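Local coordinates for putative nitrate transport protein (Thermoplasma volcanium, PDB 3MST) that probably binds a small solute for transport, perhaps nitrate or a related molecule, although its true ligand is not established, at residues 79-84 and 99-104; 89-94 and 115-120. All coordinates share one frame; numbering follows the deposited sequence.

Contact 1: residues 79-84 and 99-104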
loop_
_atom_site.group_PDB
_atom_site.type_symbol
_atom_site.label_atom_id
_atom_site.label_comp_id
_atom_site.label_asym_id
_atom_site.label_seq_id
_atom_site.Cartn_x
_atom_site.Cartn_y
_atom_site.Cartn_z
ATOM N N ASP A 79 7.050 -1.716 2.215
ATOM C CA ASP A 79 7.991 -0.627 1.975
ATOM C C ASP A 79 7.955 -0.290 0.497
ATOM O O ASP A 79 8.596 -0.948 -0.315
ATOM C CB ASP A 79 9.378 -1.034 2.425
ATOM C CG ASP A 79 10.339 0.140 2.539
ATOM O OD1 ASP A 79 9.893 1.294 2.458
ATOM O OD2 ASP A 79 11.537 -0.136 2.736
HETATM N N MSE A 80 7.133 0.693 0.150
HETATM C CA MSE A 80 6.761 1.004 -1.244
HETATM C C MSE A 80 7.360 2.303 -1.767
HETATM O O MSE A 80 7.314 2.541 -2.975
HETATM C CB MSE A 80 5.239 1.151 -1.333
HETATM C CG MSE A 80 4.484 -0.059 -0.928
HETATM SE SE MSE A 80 2.588 0.146 -0.896
HETATM C CE MSE A 80 2.371 1.063 0.763
ATOM N N TYR A 81 7.870 3.150 -0.867
ATOM C CA TYR A 81 8.267 4.525 -1.222
ATOM C C TYR A 81 9.715 4.828 -0.851
ATOM O O TYR A 81 10.269 4.266 0.119
ATOM C CB TYR A 81 7.354 5.534 -0.483
ATOM C CG TYR A 81 5.903 5.399 -0.888
ATOM C CD1 TYR A 81 5.474 5.789 -2.144
ATOM C CD2 TYR A 81 4.974 4.796 -0.065
ATOM C CE1 TYR A 81 4.175 5.605 -2.559
ATOM C CE2 TYR A 81 3.668 4.626 -0.478
ATOM C CZ TYR A 81 3.274 5.012 -1.702
ATOM O OH TYR A 81 1.972 4.787 -2.083
ATOM N N SER A 82 10.303 5.766 -1.615
ATOM C CA SER A 82 11.649 6.215 -1.425
ATOM C C SER A 82 11.671 7.736 -1.290
ATOM O O SER A 82 10.874 8.432 -1.930
ATOM C CB SER A 82 12.504 5.883 -2.637
ATOM O OG SER A 82 12.972 4.532 -2.566
ATOM N N ILE A 83 12.529 8.216 -0.407
ATOM C CA ILE A 83 12.798 9.634 -0.240
ATOM C C ILE A 83 14.079 9.959 -1.017
ATOM O O ILE A 83 15.123 9.346 -0.826
ATOM C CB ILE A 83 12.947 9.984 1.245
ATOM C CG1 ILE A 83 11.698 9.604 2.047
ATOM C CG2 ILE A 83 13.322 11.492 1.428
ATOM C CD1 ILE A 83 11.967 9.554 3.590
ATOM N N LEU A 84 13.982 10.947 -1.884
ATOM C CA LEU A 84 15.063 11.457 -2.705
ATOM C C LEU A 84 15.485 12.817 -2.177
ATOM O O LEU A 84 14.683 13.577 -1.670
ATOM C CB LEU A 84 14.614 11.624 -4.138
ATOM C CG LEU A 84 13.827 10.462 -4.759
ATOM C CD1 LEU A 84 13.532 10.777 -6.246
ATOM C CD2 LEU A 84 14.582 9.121 -4.614
ATOM N N THR A 99 -3.093 10.607 -3.512
ATOM C CA THR A 99 -2.407 9.329 -3.527
ATOM C C THR A 99 -1.828 9.036 -2.135
ATOM O O THR A 99 -1.638 9.952 -1.308
ATOM C CB THR A 99 -1.252 9.323 -4.514
ATOM O OG1 THR A 99 -0.317 10.376 -4.231
ATOM C CG2 THR A 99 -1.746 9.399 -5.997
ATOM N N LEU A 100 -1.523 7.772 -1.848
ATOM C CA LEU A 100 -0.849 7.451 -0.593
ATOM C C LEU A 100 0.515 8.154 -0.535
ATOM O O LEU A 100 0.948 8.589 0.550
ATOM C CB LEU A 100 -0.752 5.925 -0.352
ATOM C CG LEU A 100 0.020 5.492 0.909
ATOM C CD1 LEU A 100 -0.574 6.064 2.184
ATOM C CD2 LEU A 100 0.095 3.935 0.990
ATOM N N ALA A 101 1.184 8.324 -1.680
ATOM C CA ALA A 101 2.440 9.080 -1.695
ATOM C C ALA A 101 2.205 10.499 -1.145
ATOM O O ALA A 101 2.983 10.986 -0.319
ATOM C CB ALA A 101 3.015 9.147 -3.118
ATOM N N ASP A 102 1.187 11.185 -1.685
ATOM C CA ASP A 102 0.830 12.507 -1.185
ATOM C C ASP A 102 0.548 12.519 0.306
ATOM O O ASP A 102 1.046 13.392 1.017
ATOM C CB ASP A 102 -0.395 12.998 -1.933
ATOM C CG ASP A 102 -0.925 14.347 -1.451
ATOM O OD1 ASP A 102 -0.099 15.276 -1.318
ATOM O OD2 ASP A 102 -2.173 14.425 -1.216
ATOM N N PHE A 103 -0.243 11.569 0.792
ATOM C CA PHE A 103 -0.588 11.581 2.188
ATOM C C PHE A 103 0.683 11.339 3.023
ATOM O O PHE A 103 0.891 11.986 4.068
ATOM C CB PHE A 103 -1.675 10.570 2.501
ATOM C CG PHE A 103 -2.996 10.957 1.947
ATOM C CD1 PHE A 103 -3.531 12.233 2.179
ATOM C CD2 PHE A 103 -3.755 10.051 1.223
ATOM C CE1 PHE A 103 -4.800 12.586 1.648
ATOM C CE2 PHE A 103 -5.030 10.380 0.740
ATOM C CZ PHE A 103 -5.541 11.638 0.937
ATOM N N ASN A 104 1.533 10.410 2.605
ATOM C CA ASN A 104 2.802 10.177 3.282
ATOM C C ASN A 104 3.679 11.432 3.290
ATOM O O ASN A 104 4.335 11.767 4.282
ATOM C CB ASN A 104 3.574 8.969 2.691
ATOM C CG ASN A 104 3.018 7.669 3.127
ATOM O OD1 ASN A 104 2.470 7.568 4.223
ATOM N ND2 ASN A 104 3.257 6.616 2.316
HETATM O O HOH W 1 0.979 6.400 -4.080
#
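Tyr-81 and Ala-101 bring strand 81-84 against the first turn of helix 100-104, their CA atoms 7.4 Å apart and the two N-to-C directions 51° apart. The axes are 10.6 Å apart at closest approach, and the Tyr-81 ring fills much of this gap. With CG opposite the carbonyl carbon (chi1 -62°), the ring reaches toward the helix start, and CB of Met-80, a selenomethionine, lies above the outer part of one ring face. Leu-100 meets the phenol end: its CB comes to 3.4 Å from Tyr-81 OH, while its CD2 sits at the ring edge near the plane. That same CD2 packs on the selenomethionine methyl, with Met-80 CE to Leu-100 CD2 at 3.7 Å, because the chain of Met-80 bends at its third torsion. Ala-101 is small enough for the ring to come close, its CB 3.8 Å from Tyr-81 CE1. Asn-104, one turn further on, brings ND2 obliquely to 3.5 Å from Tyr-81 CD2, the amide and ring planes being 78° apart. Its OD1 is hydrogen-bonded to Tyr-230 OH, and its ND2 to an unidentified ligand. A water 2.8 Å from Tyr-81 OH bridges to the helix; the water accepts from the backbone N of Ala-101. This N-H belongs to the first turn, where no earlier helical carbonyl is available. Thr-99 is the N-cap, its OG1 accepting the next N-H, that of Asp-102. The whole is a helix packed by its N-terminal turn on one strand of an alpha/beta domain, beside the unknown ligand and an acetate, both probably from the crystallisation liquor, though such molecules often mark pockets.

Contact 2: residues 89-94 and 115-120. With EDO (1,2-ethanediol), chain K; EDO (1,2-ethanediol), chain J.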
loop_
_atom_site.group_PDB
_atom_site.type_symbol
_atom_site.label_atom_id
_atom_site.label_comp_id
_atom_site.label_asym_id
_atom_site.label_seq_id
_atom_site.Cartn_x
_atom_site.Cartn_y
_atom_site.Cartn_z
ATOM N N SER A 89 15.536 20.843 2.916
ATOM C CA SER A 89 15.440 21.885 1.903
ATOM C C SER A 89 14.164 22.695 1.912
ATOM O O SER A 89 14.102 23.674 1.209
ATOM C CB SER A 89 15.604 21.258 0.537
ATOM O OG SER A 89 14.458 20.416 0.257
ATOM N N GLY A 90 13.126 22.274 2.645
ATOM C CA GLY A 90 11.860 22.981 2.705
ATOM C C GLY A 90 10.751 22.615 1.737
ATOM O O GLY A 90 9.639 23.139 1.801
ATOM N N ARG A 91 11.063 21.702 0.804
ATOM C CA ARG A 91 10.031 21.197 -0.107
ATOM C C ARG A 91 10.146 19.689 -0.239
ATOM O O ARG A 91 11.268 19.176 -0.285
ATOM C CB ARG A 91 10.192 21.772 -1.524
ATOM C CG ARG A 91 10.097 23.246 -1.622
ATOM C CD ARG A 91 10.136 23.692 -3.084
ATOM N NE ARG A 91 10.259 25.162 -3.168
ATOM C CZ ARG A 91 10.490 25.796 -4.310
ATOM N NH1 ARG A 91 10.571 25.129 -5.436
ATOM N NH2 ARG A 91 10.613 27.109 -4.341
ATOM N N ILE A 92 8.999 19.021 -0.251
ATOM C CA ILE A 92 8.911 17.608 -0.620
ATOM C C ILE A 92 8.006 17.537 -1.846
ATOM O O ILE A 92 6.816 17.808 -1.792
ATOM C CB ILE A 92 8.315 16.700 0.491
ATOM C CG1 ILE A 92 9.094 16.821 1.790
ATOM C CG2 ILE A 92 8.269 15.237 -0.030
ATOM C CD1 ILE A 92 8.432 16.088 3.006
ATOM N N TYR A 93 8.617 17.186 -2.971
ATOM C CA TYR A 93 7.871 16.919 -4.204
ATOM C C TYR A 93 7.301 15.506 -4.142
ATOM O O TYR A 93 7.993 14.597 -3.646
ATOM C CB TYR A 93 8.831 17.081 -5.412
ATOM C CG TYR A 93 9.072 18.539 -5.781
ATOM C CD1 TYR A 93 10.027 19.278 -5.111
ATOM C CD2 TYR A 93 8.234 19.192 -6.681
ATOM C CE1 TYR A 93 10.212 20.619 -5.393
ATOM C CE2 TYR A 93 8.418 20.534 -6.964
ATOM C CZ TYR A 93 9.410 21.229 -6.292
ATOM O OH TYR A 93 9.621 22.569 -6.539
ATOM N N THR A 94 6.091 15.323 -4.643
ATOM C CA THR A 94 5.498 13.984 -4.663
ATOM C C THR A 94 4.534 13.874 -5.824
ATOM O O THR A 94 4.542 14.726 -6.732
ATOM C CB THR A 94 4.874 13.672 -3.287
ATOM O OG1 THR A 94 4.616 12.266 -3.172
ATOM C CG2 THR A 94 3.627 14.480 -3.024
ATOM N N GLN A 115 7.037 22.235 2.728
ATOM C CA GLN A 115 5.831 22.289 1.937
ATOM C C GLN A 115 5.835 21.167 0.896
ATOM O O GLN A 115 6.866 20.834 0.356
ATOM C CB GLN A 115 5.670 23.632 1.202
ATOM C CG GLN A 115 5.621 24.826 2.131
ATOM C CD GLN A 115 4.452 24.750 3.074
ATOM O OE1 GLN A 115 3.347 24.458 2.647
ATOM N NE2 GLN A 115 4.687 25.035 4.378
ATOM N N VAL A 116 4.685 20.562 0.686
ATOM C CA VAL A 116 4.483 19.493 -0.310
ATOM C C VAL A 116 4.100 20.153 -1.630
ATOM O O VAL A 116 3.143 20.927 -1.681
ATOM C CB VAL A 116 3.422 18.464 0.167
ATOM C CG1 VAL A 116 3.121 17.444 -0.962
ATOM C CG2 VAL A 116 3.890 17.792 1.442
ATOM N N ILE A 117 4.754 19.733 -2.706
ATOM C CA ILE A 117 4.424 20.151 -4.083
ATOM C C ILE A 117 4.075 18.872 -4.861
ATOM O O ILE A 117 4.911 17.993 -5.023
ATOM C CB ILE A 117 5.623 20.882 -4.733
ATOM C CG1 ILE A 117 6.185 22.014 -3.832
ATOM C CG2 ILE A 117 5.260 21.397 -6.136
ATOM C CD1 ILE A 117 5.226 23.169 -3.590
ATOM N N ASN A 118 2.812 18.779 -5.278
ATOM C CA ASN A 118 2.317 17.631 -6.052
ATOM C C ASN A 118 2.735 17.811 -7.508
ATOM O O ASN A 118 2.532 18.889 -8.124
ATOM C CB ASN A 118 0.807 17.491 -5.879
ATOM C CG ASN A 118 0.442 17.279 -4.439
ATOM O OD1 ASN A 118 0.100 18.247 -3.738
ATOM N ND2 ASN A 118 0.628 16.061 -3.949
ATOM N N ALA A 119 3.271 16.741 -8.091
ATOM C CA ALA A 119 3.898 16.775 -9.390
ATOM C C ALA A 119 3.788 15.359 -9.961
ATOM O O ALA A 119 2.786 14.649 -9.755
ATOM C CB ALA A 119 5.375 17.282 -9.341
ATOM N N ASP A 120 4.714 15.033 -10.826
ATOM C CA ASP A 120 4.840 13.693 -11.410
ATOM C C ASP A 120 6.242 13.167 -11.160
ATOM O O ASP A 120 7.115 13.835 -10.586
ATOM C CB ASP A 120 4.482 13.732 -12.899
ATOM C CG ASP A 120 5.392 14.550 -13.737
ATOM O OD1 ASP A 120 6.544 14.849 -13.357
ATOM O OD2 ASP A 120 4.943 14.900 -14.864
HETATM C C1 EDO K . 2.851 21.112 4.426
HETATM O O1 EDO K . 1.834 22.071 4.745
HETATM C C2 EDO K . 2.353 20.438 3.181
HETATM O O2 EDO K . 2.289 21.388 2.105
HETATM C C1 EDO J . 9.071 26.434 -0.637
HETATM O O1 EDO J . 10.492 26.474 -0.586
HETATM C C2 EDO J . 8.570 26.278 0.768
HETATM O O2 EDO J . 9.015 27.452 1.490
#
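Tyr-93 and Ile-117 turn the same way from neighbouring strands: Tyr-93 CG (chi1 -78°) and Ile-117 CG1 (chi1 -51°) both lie opposite their own carbonyl carbon. Side by side, they form a CH-pi contact, with Ile-117 CB over one face of the Tyr-93 ring, 4.0 Å from its centroid. The branched methyl presses on the ring's rim, Ile-117 CG2 to Tyr-93 CE2 being 3.4 Å, while Ala-119 CB stands at the ring edge. The extended Arg-91 follows the same face of the sheet, and its NH1 donates to Tyr-93 OH at 2.9 Å, the hydroxyl oxygen lying somewhat out of the guanidinium plane. Its NE donates, more nearly straight, to O1 of a 1,2-ethanediol, probably from the crystallisation liquor, with O1 in the guanidinium plane at its edge. Cys-124 and Met-127 of helix 121-129 pack on Tyr-93.

Strands 91-94 and 115-118 run parallel, as the two strands of a beta-alpha-beta unit whose helix is 100-112. Gly-90 O starts the ladder by accepting from Gln-115 N at 2.9 Å; its positive phi (92°) suits glycine. Ile-92 then flanks Val-116, its N bonding to Gln-115 O and its O to Ile-117 N. Thr-94 N donates to Ile-117 O, and Thr-94 O accepts from Ala-119 N at 2.7 Å in a more bent bond.

On the face of Ile-92 and Thr-94, Thr-94 CG2 packs 3.6 Å from Val-116 CG1 and also meets ND2 of Asn-118, whose OD1 accepts from Lys-97 NZ and whose ND2 donates to Leu-95 O. Thr-94 OG1 is hydrogen-bonded to Leu-135 O, so threonine serves both an apolar and a polar neighbour. At the sheet's outer edge, Val-116 N donates at 2.9 Å to O2 of a second ethanediol, which bonds only weakly to Gln-115 OE1.

In the fold
The two contacts, centres about 11 Å apart, are bound together by helix 100-112, whose start forms one side of contact 1 and which connects the strands of contact 2. Strands 81-85, 91-94 and 115-118 belong to one mixed sheet, with 133-137 between the first two. Asp-102 reaches from the helix to strand 115-118, its OD1 2.8 Å from Asn-118 ND2 in a probable hydrogen bond, while Ala-101 CB packs 3.5 Å from Thr-94 OG1. The centre of contact 1, beside the unidentified ligand at Asn-104, lies about 9 Å from the centre of the chain, that of contact 2 about 20 Å, toward the sheet's outer edge.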